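Long-range contacts in arginase 1, mitochondrial (Arabidopsis thaliana, PDB 6VSU), which hydrolyses L-arginine to urea and L-ornithine using two manganese ions per subunit, and also converts agmatine to putrescine and urea: residues 113-118 / 143-148; 44-49 / 134-139; 195-200 / 216-221; 83-88 / 315-320. All blocks are in the same frame, centred on the assembly; numbering follows the deposited sequence.

Interaction 1. Residues 113-118 / 143-148; sequences RLMNVI and SYPVVR
Pro-145 sits between Met-115 and Ile-118, its ring pressed against the turn of helix 111-126 that carries both. The two helices cross at -47°; the axes of the two segments approach to 8.6 Å, and the closest CA pair is Met-115 and Pro-145. In the apolar half of the contact, CG of Pro-145 is met by SD of Met-115 at 4.0 Å and by CG2 of Ile-118 at 3.9 Å. The Met-115 chain bends at chi2 (-46°), which helps lay its sulfur against the proline ring. Beside the proline, CG2 of Ile-118 also rests on CG2 of Val-146. Backbone joins in as well, for O of Met-115 lies 3.3 Å from CB of Pro-145.

The polar half belongs to Arg-148, whose CG is anti to the backbone N and whose chain bends at chi3 (70°) on its way to the first helix. NH2 of Arg-148 is 3.2 Å from OD1 of Asn-116, with the amide and guanidinium planes strongly tilted against each other, while O of Met-115 lies near the guanidinium plane at its edge. A water in the guanidinium plane bridges the two side chains, donating to OD1 of Asn-116 at 2.8 Å and accepting from NH1 of Arg-148 at 3.0 Å. NH2 of Arg-148 is hydrogen-bonded to OG of Ser-119, in the next turn of helix 111-126.

Two neighbouring helices of the arginase α/β fold are thus joined by an apolar patch centred on Pro-145, next to which a water and a serine hydroxyl help satisfy the arginine and probably fix its guanidinium.

Interaction 2. Residues 44-49 / 134-139; sequences TSLLGV and LVLGGD
The carbonyl O of Leu-47 is held by two groups of strand 131-136: N of Leu-136 donates to it at 2.8 Å. CA of Val-135 makes a CA-H...O contact with O of Leu-47 at 3.1 Å (CA to O). The same pairing recurs one step earlier, where O of Leu-134 accepts from N of Leu-47 and is approached by the CA-H of Leu-46. Bonds from Leu-134 N to Ser-45 O and from Val-49 N to Leu-136 O, the latter nearly straight at 172°, complete a parallel ladder whose strands are twisted by 30°.

Side chains alternate across the sheet. On one face Leu-46 and Leu-134 run alongside each other in the same direction, and CG2 of Thr-44 reaches CB of Leu-134 at 3.5 Å; helix 303-319 covers this face. On the other, CG2 of Val-49 meets CG1 of Val-135 at 3.7 Å, close to Leu-47, and helix 111-126 packs there.

Past the ladder, a cis peptide precedes Gly-138. Having no side chain, Gly-138 can bring its CA to 3.2 Å from O of Val-49, where a CB would clash. Asp-139 follows, bonded to Ser-55 and Ser-141, and then the manganese ligand His-140. A parallel strand that runs out at its C-terminal end into Gly-Gly-Asp-His is characteristic of the arginase fold, whose binuclear manganese site lies at the C-terminal ends of the strands.

Interaction 3. Residues 195-200 / 216-221; sequences RLLQVG and GVEQYE
Strands 195-199 and 218-221 run parallel, 10° apart with their axes 4.7 Å from each other, as the two strands of a beta-alpha-beta crossover through helix 206-215. Backbone bonds go from Glu-218 N to Leu-196 O, from Gln-198 N to Glu-218 O and from Tyr-220 N to Gln-198 O. A weak bond from Gly-200 N to Tyr-220 O follows where the first strand turns away.

At the N-terminal end Arg-195 grips Glu-218 side-on: NE donates to OE2 at 2.9 Å and NH1 to OE1 at 2.8 Å. Both oxygens use their syn lone pairs, and the guanidinium and carboxylate are almost coplanar, 7° apart. A bend at chi3 (74°) turns the arginine head to this position. A water links OE2 to O of Gly-216 and N of Leu-196. On the same face the Tyr-220 ring lies by CD2 of Leu-197 and CG2 of Val-199, with helix 225-232 beyond. Across the sheet, Gln-198 and Gln-219 align their amides in one plane, NE2 of Gln-219 donating to OE1 of Gln-198 at 3.0 Å. CG1 of Val-217 lies 3.3 Å from OE1 of Gln-198 and beside CD2 of Leu-196.

NE2 of Gln-198 bonds His-162 ND1 and Pro-167 O, so both ends of this buried amide are engaged, which probably fixes its rotation. A charged clamp and a neutral amide pair therefore hold the edge strand on its two faces, and NE2 of Gln-198 carries the bonding on to Pro-167, between the active-site residues His-166 and Asp-168.

Interaction 4. Residues 83-88 / 315-320; sequences EGKELK and LAAKIS
Lys-85 stretches over Ala-317 to the C-terminal end of helix 303-319, the last helix of the arginase α/β fold, where the loop between helix 64-72 and strand 93-98 crosses it.

The polar contacts centre on the ammonium group. With the chain extended beyond CG, NZ of Lys-85 donates to O of Ala-317 at 3.0 Å; it lies in the plane of that carbonyl, at a C=O...N angle of 155°. O of Ser-320, just past the helix, is 2.8 Å from NZ of Lys-85. A positive charge beside the carbonyls of a helix C terminus should be favoured by the helix dipole. The hydroxyl of Ser-320 is hydrogen-bonded elsewhere, to Val-92 O and Thr-44 OG1.

The apolar contacts are slight. CD of Lys-85 passes 4.0 Å from CA of Ala-317, and the lysine methylenes run over the alanine. Further along the loop, CD2 of Leu-87 lies loosely, 4.5 Å from CB of Ala-316, and Leu-93 adjoins both side chains.

The same loop carries Ser-76, Thr-77 and Asn-78, which bind ornithine, and Glu-83 packs against Arg-223 of a neighbouring subunit. The carboxylate of Glu-83 meets the helix through a water, which donates to OE1 of Glu-83 at 2.7 Å and to O of Ala-317 at 3.1 Å, so that this carbonyl accepts from both lysine and water.

From the N terminus, strand 43-48 comes first, and its contact, interaction 2, closes only at strand 131-136. Meanwhile the loop 83-88 opens interaction 4 and helix 111-126 opens interaction 1, so both cross interaction 2. Interaction 1 closes soon after at 143-148, and its helices pack on the sheet of interaction 2, with Ile-118 CD1 against Val-49 CG1. Interaction 3 then forms a short local loop at the sheet's edge strand. Interaction 4 closes last, its long span enclosing interactions 1 and 3. The C-terminal helix meets the sheet's other face, where Thr-44 OG1 probably bonds Ser-320 OG, joining interactions 2 and 4.

Interaction 1. Residues 113-118 / 143-148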
loop_
_atom_site.group_PDB
_atom_site.type_symbol
_atom_site.label_atom_id
_atom_site.label_comp_id
_atom_site.label_asym_id
_atom_site.label_seq_id
_atom_site.Cartn_x
_atom_site.Cartn_y
_atom_site.Cartn_z
ATOM N N ARG E 113 -21.955 -31.234 -10.419
ATOM C CA ARG E 113 -23.124 -30.461 -10.888
ATOM C C ARG E 113 -22.715 -29.019 -11.169
ATOM O O ARG E 113 -23.156 -28.491 -12.185
ATOM C CB ARG E 113 -24.260 -30.563 -9.881
ATOM C CG ARG E 113 -25.078 -31.823 -10.083
ATOM C CD ARG E 113 -25.609 -32.395 -8.784
ATOM N NE ARG E 113 -26.626 -31.586 -8.118
ATOM C CZ ARG E 113 -27.759 -31.222 -8.674
ATOM N NH1 ARG E 113 -28.635 -30.481 -7.999
ATOM N NH2 ARG E 113 -28.009 -31.588 -9.926
ATOM N N LEU E 114 -21.874 -28.426 -10.335
ATOM C CA LEU E 114 -21.466 -27.028 -10.594
ATOM C C LEU E 114 -20.654 -26.979 -11.882
ATOM O O LEU E 114 -20.913 -26.073 -12.714
ATOM C CB LEU E 114 -20.688 -26.480 -9.405
ATOM C CG LEU E 114 -20.061 -25.116 -9.613
ATOM C CD1 LEU E 114 -21.146 -24.107 -9.924
ATOM C CD2 LEU E 114 -19.252 -24.706 -8.391
ATOM N N MET E 115 -19.722 -27.901 -12.099
ATOM C CA MET E 115 -18.905 -27.808 -13.327
ATOM C C MET E 115 -19.806 -28.066 -14.547
ATOM O O MET E 115 -19.553 -27.470 -15.619
ATOM C CB MET E 115 -17.719 -28.774 -13.284
ATOM C CG MET E 115 -16.716 -28.456 -12.164
ATOM S SD MET E 115 -16.251 -26.703 -12.008
ATOM C CE MET E 115 -14.466 -26.809 -11.882
ATOM N N ASN E 116 -20.793 -28.932 -14.432
ATOM C CA ASN E 116 -21.775 -29.178 -15.525
ATOM C C ASN E 116 -22.535 -27.874 -15.847
ATOM O O ASN E 116 -22.839 -27.631 -16.995
ATOM C CB ASN E 116 -22.766 -30.280 -15.152
ATOM C CG ASN E 116 -22.140 -31.664 -15.075
ATOM O OD1 ASN E 116 -20.975 -31.890 -15.471
ATOM N ND2 ASN E 116 -22.907 -32.596 -14.500
ATOM N N VAL E 117 -22.827 -27.049 -14.855
ATOM C CA VAL E 117 -23.493 -25.739 -15.095
ATOM C C VAL E 117 -22.557 -24.863 -15.903
ATOM O O VAL E 117 -22.989 -24.212 -16.857
ATOM C CB VAL E 117 -23.931 -25.051 -13.791
ATOM C CG1 VAL E 117 -24.460 -23.673 -14.077
ATOM C CG2 VAL E 117 -24.986 -25.896 -13.085
ATOM N N ILE E 118 -21.314 -24.809 -15.520
ATOM C CA ILE E 118 -20.328 -24.019 -16.297
ATOM C C ILE E 118 -20.267 -24.502 -17.748
ATOM O O ILE E 118 -20.285 -23.653 -18.622
ATOM C CB ILE E 118 -18.962 -24.035 -15.601
ATOM C CG1 ILE E 118 -19.080 -23.275 -14.281
ATOM C CG2 ILE E 118 -17.898 -23.406 -16.456
ATOM C CD1 ILE E 118 -17.972 -23.634 -13.296
ATOM N N SER E 143 -11.227 -24.213 -16.603
ATOM C CA SER E 143 -10.760 -24.553 -17.947
ATOM C C SER E 143 -11.280 -25.929 -18.350
ATOM O O SER E 143 -11.612 -26.105 -19.517
ATOM C CB SER E 143 -9.285 -24.461 -17.994
ATOM O OG SER E 143 -8.888 -23.101 -18.039
ATOM N N TYR E 144 -11.411 -26.864 -17.418
ATOM C CA TYR E 144 -11.878 -28.237 -17.730
ATOM C C TYR E 144 -13.296 -28.162 -18.280
ATOM O O TYR E 144 -13.532 -28.586 -19.409
ATOM C CB TYR E 144 -11.745 -29.194 -16.543
ATOM C CG TYR E 144 -12.495 -30.504 -16.646
ATOM C CD1 TYR E 144 -12.623 -31.186 -17.843
ATOM C CD2 TYR E 144 -13.039 -31.109 -15.523
ATOM C CE1 TYR E 144 -13.231 -32.444 -17.933
ATOM C CE2 TYR E 144 -13.686 -32.344 -15.600
ATOM C CZ TYR E 144 -13.795 -33.018 -16.813
ATOM O OH TYR E 144 -14.434 -34.227 -16.884
ATOM N N PRO E 145 -14.301 -27.686 -17.525
ATOM C CA PRO E 145 -15.674 -27.715 -18.029
ATOM C C PRO E 145 -15.886 -26.846 -19.255
ATOM O O PRO E 145 -16.797 -27.110 -20.031
ATOM C CB PRO E 145 -16.548 -27.214 -16.867
ATOM C CG PRO E 145 -15.571 -26.509 -15.941
ATOM C CD PRO E 145 -14.267 -27.302 -16.102
ATOM N N VAL E 146 -15.080 -25.824 -19.395
ATOM C CA VAL E 146 -15.196 -24.895 -20.557
ATOM C C VAL E 146 -14.689 -25.665 -21.785
ATOM O O VAL E 146 -15.374 -25.626 -22.823
ATOM C CB VAL E 146 -14.414 -23.596 -20.315
ATOM C CG1 VAL E 146 -14.363 -22.764 -21.567
ATOM C CG2 VAL E 146 -14.994 -22.740 -19.198
ATOM N N VAL E 147 -13.476 -26.252 -21.697
ATOM C CA VAL E 147 -12.845 -26.928 -22.868
ATOM C C VAL E 147 -13.729 -28.117 -23.242
ATOM O O VAL E 147 -14.014 -28.276 -24.418
ATOM C CB VAL E 147 -11.396 -27.350 -22.620
ATOM C CG1 VAL E 147 -10.981 -28.328 -23.679
ATOM C CG2 VAL E 147 -10.447 -26.147 -22.608
ATOM N N ARG E 148 -14.285 -28.801 -22.246
ATOM C CA ARG E 148 -15.192 -29.946 -22.499
ATOM C C ARG E 148 -16.422 -29.472 -23.285
ATOM O O ARG E 148 -16.805 -30.176 -24.219
ATOM C CB ARG E 148 -15.618 -30.556 -21.161
ATOM C CG ARG E 148 -16.710 -31.610 -21.256
ATOM C CD ARG E 148 -17.041 -32.219 -19.908
ATOM N NE ARG E 148 -17.723 -31.278 -19.033
ATOM C CZ ARG E 148 -17.901 -31.438 -17.733
ATOM N NH1 ARG E 148 -17.443 -32.514 -17.124
ATOM N NH2 ARG E 148 -18.530 -30.514 -17.037
HETATM O O HOH W 1 -18.467 -32.247 -14.331
#

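Interaction 2. Residues 44-49 / 134-139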
loop_
_atom_site.group_PDB
_atom_site.type_symbol
_atom_site.label_atom_id
_atom_site.label_comp_id
_atom_site.label_asym_id
_atom_site.label_seq_id
_atom_site.Cartn_x
_atom_site.Cartn_y
_atom_site.Cartn_z
ATOM N N THR E 44 -16.593 -12.496 -30.287
ATOM C CA THR E 44 -16.220 -12.781 -28.885
ATOM C C THR E 44 -17.339 -12.321 -27.933
ATOM O O THR E 44 -17.830 -11.170 -28.018
ATOM C CB THR E 44 -14.935 -12.052 -28.527
ATOM O OG1 THR E 44 -13.923 -12.361 -29.484
ATOM C CG2 THR E 44 -14.492 -12.455 -27.146
ATOM N N SER E 45 -17.724 -13.192 -27.015
ATOM C CA SER E 45 -18.701 -12.887 -25.962
ATOM C C SER E 45 -18.112 -13.359 -24.645
ATOM O O SER E 45 -17.764 -14.521 -24.557
ATOM C CB SER E 45 -19.996 -13.523 -26.264
ATOM O OG SER E 45 -21.024 -12.829 -25.612
ATOM N N LEU E 46 -17.945 -12.432 -23.699
ATOM C CA LEU E 46 -17.375 -12.708 -22.369
ATOM C C LEU E 46 -18.370 -13.508 -21.552
ATOM O O LEU E 46 -19.576 -13.260 -21.636
ATOM C CB LEU E 46 -17.064 -11.401 -21.658
ATOM C CG LEU E 46 -16.166 -10.431 -22.404
ATOM C CD1 LEU E 46 -15.809 -9.252 -21.489
ATOM C CD2 LEU E 46 -14.897 -11.102 -22.881
ATOM N N LEU E 47 -17.871 -14.466 -20.819
ATOM C CA LEU E 47 -18.651 -15.220 -19.825
ATOM C C LEU E 47 -17.824 -15.302 -18.547
ATOM O O LEU E 47 -16.722 -15.807 -18.610
ATOM C CB LEU E 47 -18.961 -16.609 -20.359
ATOM C CG LEU E 47 -19.699 -17.500 -19.382
ATOM C CD1 LEU E 47 -21.084 -16.968 -19.113
ATOM C CD2 LEU E 47 -19.787 -18.913 -19.920
ATOM N N GLY E 48 -18.320 -14.730 -17.452
ATOM C CA GLY E 48 -17.613 -14.697 -16.181
ATOM C C GLY E 48 -17.918 -15.939 -15.415
ATOM O O GLY E 48 -19.114 -16.425 -15.448
ATOM N N VAL E 49 -16.887 -16.512 -14.807
ATOM C CA VAL E 49 -17.097 -17.666 -13.898
ATOM C C VAL E 49 -16.395 -17.374 -12.582
ATOM O O VAL E 49 -15.181 -17.613 -12.466
ATOM C CB VAL E 49 -16.596 -18.947 -14.572
ATOM C CG1 VAL E 49 -16.979 -20.138 -13.700
ATOM C CG2 VAL E 49 -17.184 -19.084 -15.970
ATOM N N LEU E 134 -15.334 -16.309 -24.533
ATOM C CA LEU E 134 -14.052 -15.948 -23.904
ATOM C C LEU E 134 -14.351 -15.860 -22.406
ATOM O O LEU E 134 -15.124 -14.992 -22.021
ATOM C CB LEU E 134 -13.588 -14.622 -24.499
ATOM C CG LEU E 134 -12.126 -14.267 -24.170
ATOM C CD1 LEU E 134 -11.720 -12.965 -24.880
ATOM C CD2 LEU E 134 -11.899 -14.207 -22.658
ATOM N N VAL E 135 -13.813 -16.760 -21.614
ATOM C CA VAL E 135 -14.281 -16.967 -20.228
ATOM C C VAL E 135 -13.341 -16.212 -19.271
ATOM O O VAL E 135 -12.103 -16.327 -19.436
ATOM C CB VAL E 135 -14.354 -18.459 -19.913
ATOM C CG1 VAL E 135 -14.430 -18.755 -18.400
ATOM C CG2 VAL E 135 -15.492 -19.093 -20.662
ATOM N N LEU E 136 -13.911 -15.415 -18.353
ATOM C CA LEU E 136 -13.135 -14.695 -17.323
ATOM C C LEU E 136 -13.169 -15.561 -16.086
ATOM O O LEU E 136 -14.245 -15.644 -15.482
ATOM C CB LEU E 136 -13.798 -13.353 -16.983
ATOM C CG LEU E 136 -14.100 -12.433 -18.164
ATOM C CD1 LEU E 136 -14.693 -11.125 -17.717
ATOM C CD2 LEU E 136 -12.869 -12.220 -19.010
ATOM N N GLY E 137 -12.045 -16.086 -15.641
ATOM C CA GLY E 137 -12.023 -16.750 -14.334
ATOM C C GLY E 137 -11.865 -15.727 -13.204
ATOM O O GLY E 137 -11.719 -14.535 -13.468
ATOM N N GLY E 138 -11.931 -16.205 -11.949
ATOM C CA GLY E 138 -12.075 -17.610 -11.613
ATOM C C GLY E 138 -10.727 -18.325 -11.619
ATOM O O GLY E 138 -9.778 -17.893 -12.340
ATOM N N ASP E 139 -10.579 -19.352 -10.785
ATOM C CA ASP E 139 -9.341 -20.162 -10.722
ATOM C C ASP E 139 -9.283 -21.110 -11.946
ATOM O O ASP E 139 -10.260 -21.225 -12.685
ATOM C CB ASP E 139 -9.227 -20.830 -9.357
ATOM C CG ASP E 139 -10.140 -22.034 -9.093
ATOM O OD1 ASP E 139 -10.298 -22.907 -10.015
ATOM O OD2 ASP E 139 -10.640 -22.119 -7.921
#

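Interaction 3. Residues 195-200 / 216-221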
loop_
_atom_site.group_PDB
_atom_site.type_symbol
_atom_site.label_atom_id
_atom_site.label_comp_id
_atom_site.label_asym_id
_atom_site.label_seq_id
_atom_site.Cartn_x
_atom_site.Cartn_y
_atom_site.Cartn_z
ATOM N N ARG E 195 -3.293 -31.508 -29.529
ATOM C CA ARG E 195 -2.050 -30.939 -28.954
ATOM C C ARG E 195 -2.408 -30.044 -27.759
ATOM O O ARG E 195 -3.432 -29.318 -27.849
ATOM C CB ARG E 195 -1.290 -30.155 -30.010
ATOM C CG ARG E 195 -0.812 -31.036 -31.156
ATOM C CD ARG E 195 -0.125 -30.180 -32.169
ATOM N NE ARG E 195 1.212 -29.737 -31.739
ATOM C CZ ARG E 195 1.964 -28.841 -32.389
ATOM N NH1 ARG E 195 3.181 -28.542 -31.950
ATOM N NH2 ARG E 195 1.514 -28.316 -33.524
ATOM N N LEU E 196 -1.621 -30.164 -26.692
ATOM C CA LEU E 196 -1.524 -29.216 -25.570
ATOM C C LEU E 196 -0.085 -28.704 -25.498
ATOM O O LEU E 196 0.833 -29.497 -25.196
ATOM C CB LEU E 196 -1.922 -29.914 -24.273
ATOM C CG LEU E 196 -1.837 -29.078 -22.989
ATOM C CD1 LEU E 196 -2.677 -27.837 -23.057
ATOM C CD2 LEU E 196 -2.249 -29.920 -21.784
ATOM N N LEU E 197 0.075 -27.425 -25.844
ATOM C CA LEU E 197 1.328 -26.684 -25.691
ATOM C C LEU E 197 1.199 -25.825 -24.427
ATOM O O LEU E 197 0.250 -24.986 -24.362
ATOM C CB LEU E 197 1.519 -25.773 -26.888
ATOM C CG LEU E 197 2.135 -26.420 -28.105
ATOM C CD1 LEU E 197 1.100 -27.294 -28.800
ATOM C CD2 LEU E 197 2.728 -25.372 -29.065
ATOM N N GLN E 198 2.084 -26.094 -23.463
ATOM C CA GLN E 198 2.187 -25.394 -22.163
ATOM C C GLN E 198 3.424 -24.510 -22.264
ATOM O O GLN E 198 4.465 -25.026 -22.569
ATOM C CB GLN E 198 2.263 -26.445 -21.048
ATOM C CG GLN E 198 0.986 -27.263 -21.015
ATOM C CD GLN E 198 0.917 -28.063 -19.742
ATOM O OE1 GLN E 198 1.888 -28.739 -19.371
ATOM N NE2 GLN E 198 -0.234 -28.021 -19.096
ATOM N N VAL E 199 3.227 -23.202 -22.145
ATOM C CA VAL E 199 4.255 -22.158 -22.346
ATOM C C VAL E 199 4.347 -21.282 -21.101
ATOM O O VAL E 199 3.321 -20.816 -20.626
ATOM C CB VAL E 199 3.933 -21.319 -23.595
ATOM C CG1 VAL E 199 5.033 -20.283 -23.794
ATOM C CG2 VAL E 199 3.779 -22.238 -24.793
ATOM N N GLY E 200 5.576 -21.013 -20.682
ATOM C CA GLY E 200 5.911 -20.195 -19.508
ATOM C C GLY E 200 6.085 -20.985 -18.252
ATOM O O GLY E 200 6.223 -20.366 -17.199
ATOM N N GLY E 216 1.411 -36.959 -23.583
ATOM C CA GLY E 216 2.082 -36.375 -24.761
ATOM C C GLY E 216 1.931 -34.868 -24.825
ATOM O O GLY E 216 1.654 -34.322 -25.933
ATOM N N VAL E 217 2.040 -34.213 -23.692
ATOM C CA VAL E 217 1.933 -32.726 -23.582
ATOM C C VAL E 217 3.258 -32.148 -24.099
ATOM O O VAL E 217 4.304 -32.766 -23.847
ATOM C CB VAL E 217 1.661 -32.319 -22.119
ATOM C CG1 VAL E 217 1.610 -30.823 -21.903
ATOM C CG2 VAL E 217 0.378 -32.919 -21.645
ATOM N N GLU E 218 3.224 -31.033 -24.803
ATOM C CA GLU E 218 4.438 -30.290 -25.209
ATOM C C GLU E 218 4.694 -29.165 -24.199
ATOM O O GLU E 218 3.910 -28.203 -24.199
ATOM C CB GLU E 218 4.225 -29.769 -26.612
ATOM C CG GLU E 218 4.065 -30.911 -27.598
ATOM C CD GLU E 218 3.484 -30.444 -28.926
ATOM O OE1 GLU E 218 4.144 -29.514 -29.517
ATOM O OE2 GLU E 218 2.344 -30.935 -29.305
ATOM N N GLN E 219 5.687 -29.329 -23.322
ATOM C CA GLN E 219 5.926 -28.441 -22.169
ATOM C C GLN E 219 7.109 -27.543 -22.517
ATOM O O GLN E 219 8.193 -28.068 -22.685
ATOM C CB GLN E 219 6.173 -29.228 -20.881
ATOM C CG GLN E 219 4.883 -29.835 -20.366
ATOM C CD GLN E 219 4.994 -30.654 -19.099
ATOM O OE1 GLN E 219 6.025 -31.271 -18.857
ATOM N NE2 GLN E 219 3.911 -30.714 -18.326
ATOM N N TYR E 220 6.923 -26.232 -22.591
ATOM C CA TYR E 220 8.024 -25.265 -22.804
ATOM C C TYR E 220 8.300 -24.622 -21.443
ATOM O O TYR E 220 7.429 -23.961 -20.928
ATOM C CB TYR E 220 7.689 -24.285 -23.934
ATOM C CG TYR E 220 7.559 -24.973 -25.259
ATOM C CD1 TYR E 220 8.685 -25.207 -26.021
ATOM C CD2 TYR E 220 6.377 -25.540 -25.684
ATOM C CE1 TYR E 220 8.636 -25.942 -27.186
ATOM C CE2 TYR E 220 6.299 -26.231 -26.877
ATOM C CZ TYR E 220 7.426 -26.423 -27.640
ATOM O OH TYR E 220 7.409 -27.135 -28.812
ATOM N N GLU E 221 9.469 -24.856 -20.894
ATOM C CA GLU E 221 9.946 -24.267 -19.623
ATOM C C GLU E 221 10.753 -22.987 -19.876
ATOM O O GLU E 221 11.439 -22.904 -20.876
ATOM C CB GLU E 221 10.776 -25.302 -18.893
ATOM C CG GLU E 221 9.970 -26.530 -18.513
ATOM C CD GLU E 221 10.785 -27.544 -17.738
ATOM O OE1 GLU E 221 11.362 -27.209 -16.695
ATOM O OE2 GLU E 221 10.894 -28.666 -18.199
HETATM O O HOH W 2 0.716 -32.382 -27.394
HETATM O O HOH W 3 8.137 -20.958 -22.055
#

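Interaction 4. Residues 83-88 / 315-320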
loop_
_atom_site.group_PDB
_atom_site.type_symbol
_atom_site.label_atom_id
_atom_site.label_comp_id
_atom_site.label_asym_id
_atom_site.label_seq_id
_atom_site.Cartn_x
_atom_site.Cartn_y
_atom_site.Cartn_z
ATOM N N GLU E 83 -4.150 -3.883 -32.704
ATOM C CA GLU E 83 -4.302 -4.140 -34.162
ATOM C C GLU E 83 -5.360 -3.225 -34.793
ATOM O O GLU E 83 -5.402 -3.187 -36.018
ATOM C CB GLU E 83 -4.543 -5.618 -34.454
ATOM C CG GLU E 83 -3.308 -6.478 -34.272
ATOM C CD GLU E 83 -3.603 -7.957 -34.093
ATOM O OE1 GLU E 83 -4.659 -8.279 -33.511
ATOM O OE2 GLU E 83 -2.784 -8.777 -34.545
ATOM N N GLY E 84 -6.237 -2.598 -34.006
ATOM C CA GLY E 84 -7.156 -1.614 -34.600
ATOM C C GLY E 84 -8.620 -2.029 -34.541
ATOM O O GLY E 84 -9.442 -1.262 -35.053
ATOM N N LYS E 85 -8.983 -3.089 -33.823
ATOM C CA LYS E 85 -10.414 -3.471 -33.677
ATOM C C LYS E 85 -11.094 -2.564 -32.655
ATOM O O LYS E 85 -10.445 -2.124 -31.714
ATOM C CB LYS E 85 -10.547 -4.949 -33.368
ATOM C CG LYS E 85 -10.082 -5.743 -34.571
ATOM C CD LYS E 85 -10.720 -7.034 -34.732
ATOM C CE LYS E 85 -10.504 -7.637 -36.107
ATOM N NZ LYS E 85 -10.701 -9.101 -35.976
ATOM N N GLU E 86 -12.364 -2.295 -32.907
ATOM C CA GLU E 86 -13.204 -1.386 -32.114
ATOM C C GLU E 86 -14.070 -2.238 -31.179
ATOM O O GLU E 86 -14.994 -2.921 -31.662
ATOM C CB GLU E 86 -14.002 -0.508 -33.077
ATOM C CG GLU E 86 -14.943 0.476 -32.381
ATOM C CD GLU E 86 -14.275 1.338 -31.316
ATOM O OE1 GLU E 86 -13.431 2.237 -31.718
ATOM O OE2 GLU E 86 -14.470 1.009 -30.095
ATOM N N LEU E 87 -13.779 -2.146 -29.883
ATOM C CA LEU E 87 -14.373 -2.967 -28.807
ATOM C C LEU E 87 -15.805 -2.518 -28.538
ATOM O O LEU E 87 -16.552 -3.324 -28.013
ATOM C CB LEU E 87 -13.510 -2.841 -27.544
ATOM C CG LEU E 87 -12.163 -3.540 -27.602
ATOM C CD1 LEU E 87 -11.293 -3.105 -26.441
ATOM C CD2 LEU E 87 -12.335 -5.069 -27.615
ATOM N N LYS E 88 -16.212 -1.321 -28.932
ATOM C CA LYS E 88 -17.625 -0.901 -28.789
ATOM C C LYS E 88 -18.502 -1.477 -29.898
ATOM O O LYS E 88 -19.720 -1.313 -29.751
ATOM C CB LYS E 88 -17.740 0.623 -28.799
ATOM C CG LYS E 88 -17.142 1.298 -27.586
ATOM C CD LYS E 88 -16.979 2.760 -27.809
ATOM C CE LYS E 88 -16.383 3.422 -26.586
ATOM N NZ LYS E 88 -16.067 4.826 -26.955
ATOM N N LEU E 315 -7.295 -10.937 -27.052
ATOM C CA LEU E 315 -7.907 -12.225 -27.424
ATOM C C LEU E 315 -9.175 -11.944 -28.220
ATOM O O LEU E 315 -9.527 -12.704 -29.177
ATOM C CB LEU E 315 -8.211 -13.037 -26.170
ATOM C CG LEU E 315 -7.024 -13.770 -25.560
ATOM C CD1 LEU E 315 -7.403 -14.357 -24.189
ATOM C CD2 LEU E 315 -6.483 -14.895 -26.463
ATOM N N ALA E 316 -9.953 -10.967 -27.773
ATOM C CA ALA E 316 -11.218 -10.648 -28.432
ATOM C C ALA E 316 -10.884 -10.281 -29.884
ATOM O O ALA E 316 -11.629 -10.667 -30.751
ATOM C CB ALA E 316 -11.934 -9.520 -27.720
ATOM N N ALA E 317 -9.824 -9.496 -30.107
ATOM C CA ALA E 317 -9.477 -9.007 -31.462
ATOM C C ALA E 317 -9.117 -10.200 -32.343
ATOM O O ALA E 317 -9.346 -10.136 -33.543
ATOM C CB ALA E 317 -8.346 -8.008 -31.394
ATOM N N LYS E 318 -8.625 -11.273 -31.726
ATOM C CA LYS E 318 -8.207 -12.486 -32.441
ATOM C C LYS E 318 -9.384 -13.439 -32.684
ATOM O O LYS E 318 -9.407 -14.154 -33.721
ATOM C CB LYS E 318 -7.132 -13.158 -31.598
ATOM C CG LYS E 318 -6.457 -14.308 -32.283
ATOM C CD LYS E 318 -5.120 -14.636 -31.675
ATOM C CE LYS E 318 -4.315 -15.540 -32.590
ATOM N NZ LYS E 318 -3.608 -14.721 -33.577
ATOM N N ILE E 319 -10.267 -13.574 -31.706
ATOM C CA ILE E 319 -11.434 -14.484 -31.841
ATOM C C ILE E 319 -12.412 -13.861 -32.867
ATOM O O ILE E 319 -12.900 -14.587 -33.730
ATOM C CB ILE E 319 -12.026 -14.783 -30.447
ATOM C CG1 ILE E 319 -11.015 -15.574 -29.604
ATOM C CG2 ILE E 319 -13.402 -15.468 -30.527
ATOM C CD1 ILE E 319 -11.416 -15.689 -28.149
ATOM N N SER E 320 -12.632 -12.553 -32.836
ATOM C CA SER E 320 -13.697 -11.920 -33.646
ATOM C C SER E 320 -13.192 -11.748 -35.068
ATOM O O SER E 320 -12.023 -11.425 -35.221
ATOM C CB SER E 320 -14.132 -10.616 -33.079
ATOM O OG SER E 320 -14.610 -10.786 -31.762
HETATM O O HOH W 4 -7.018 -8.506 -34.823
#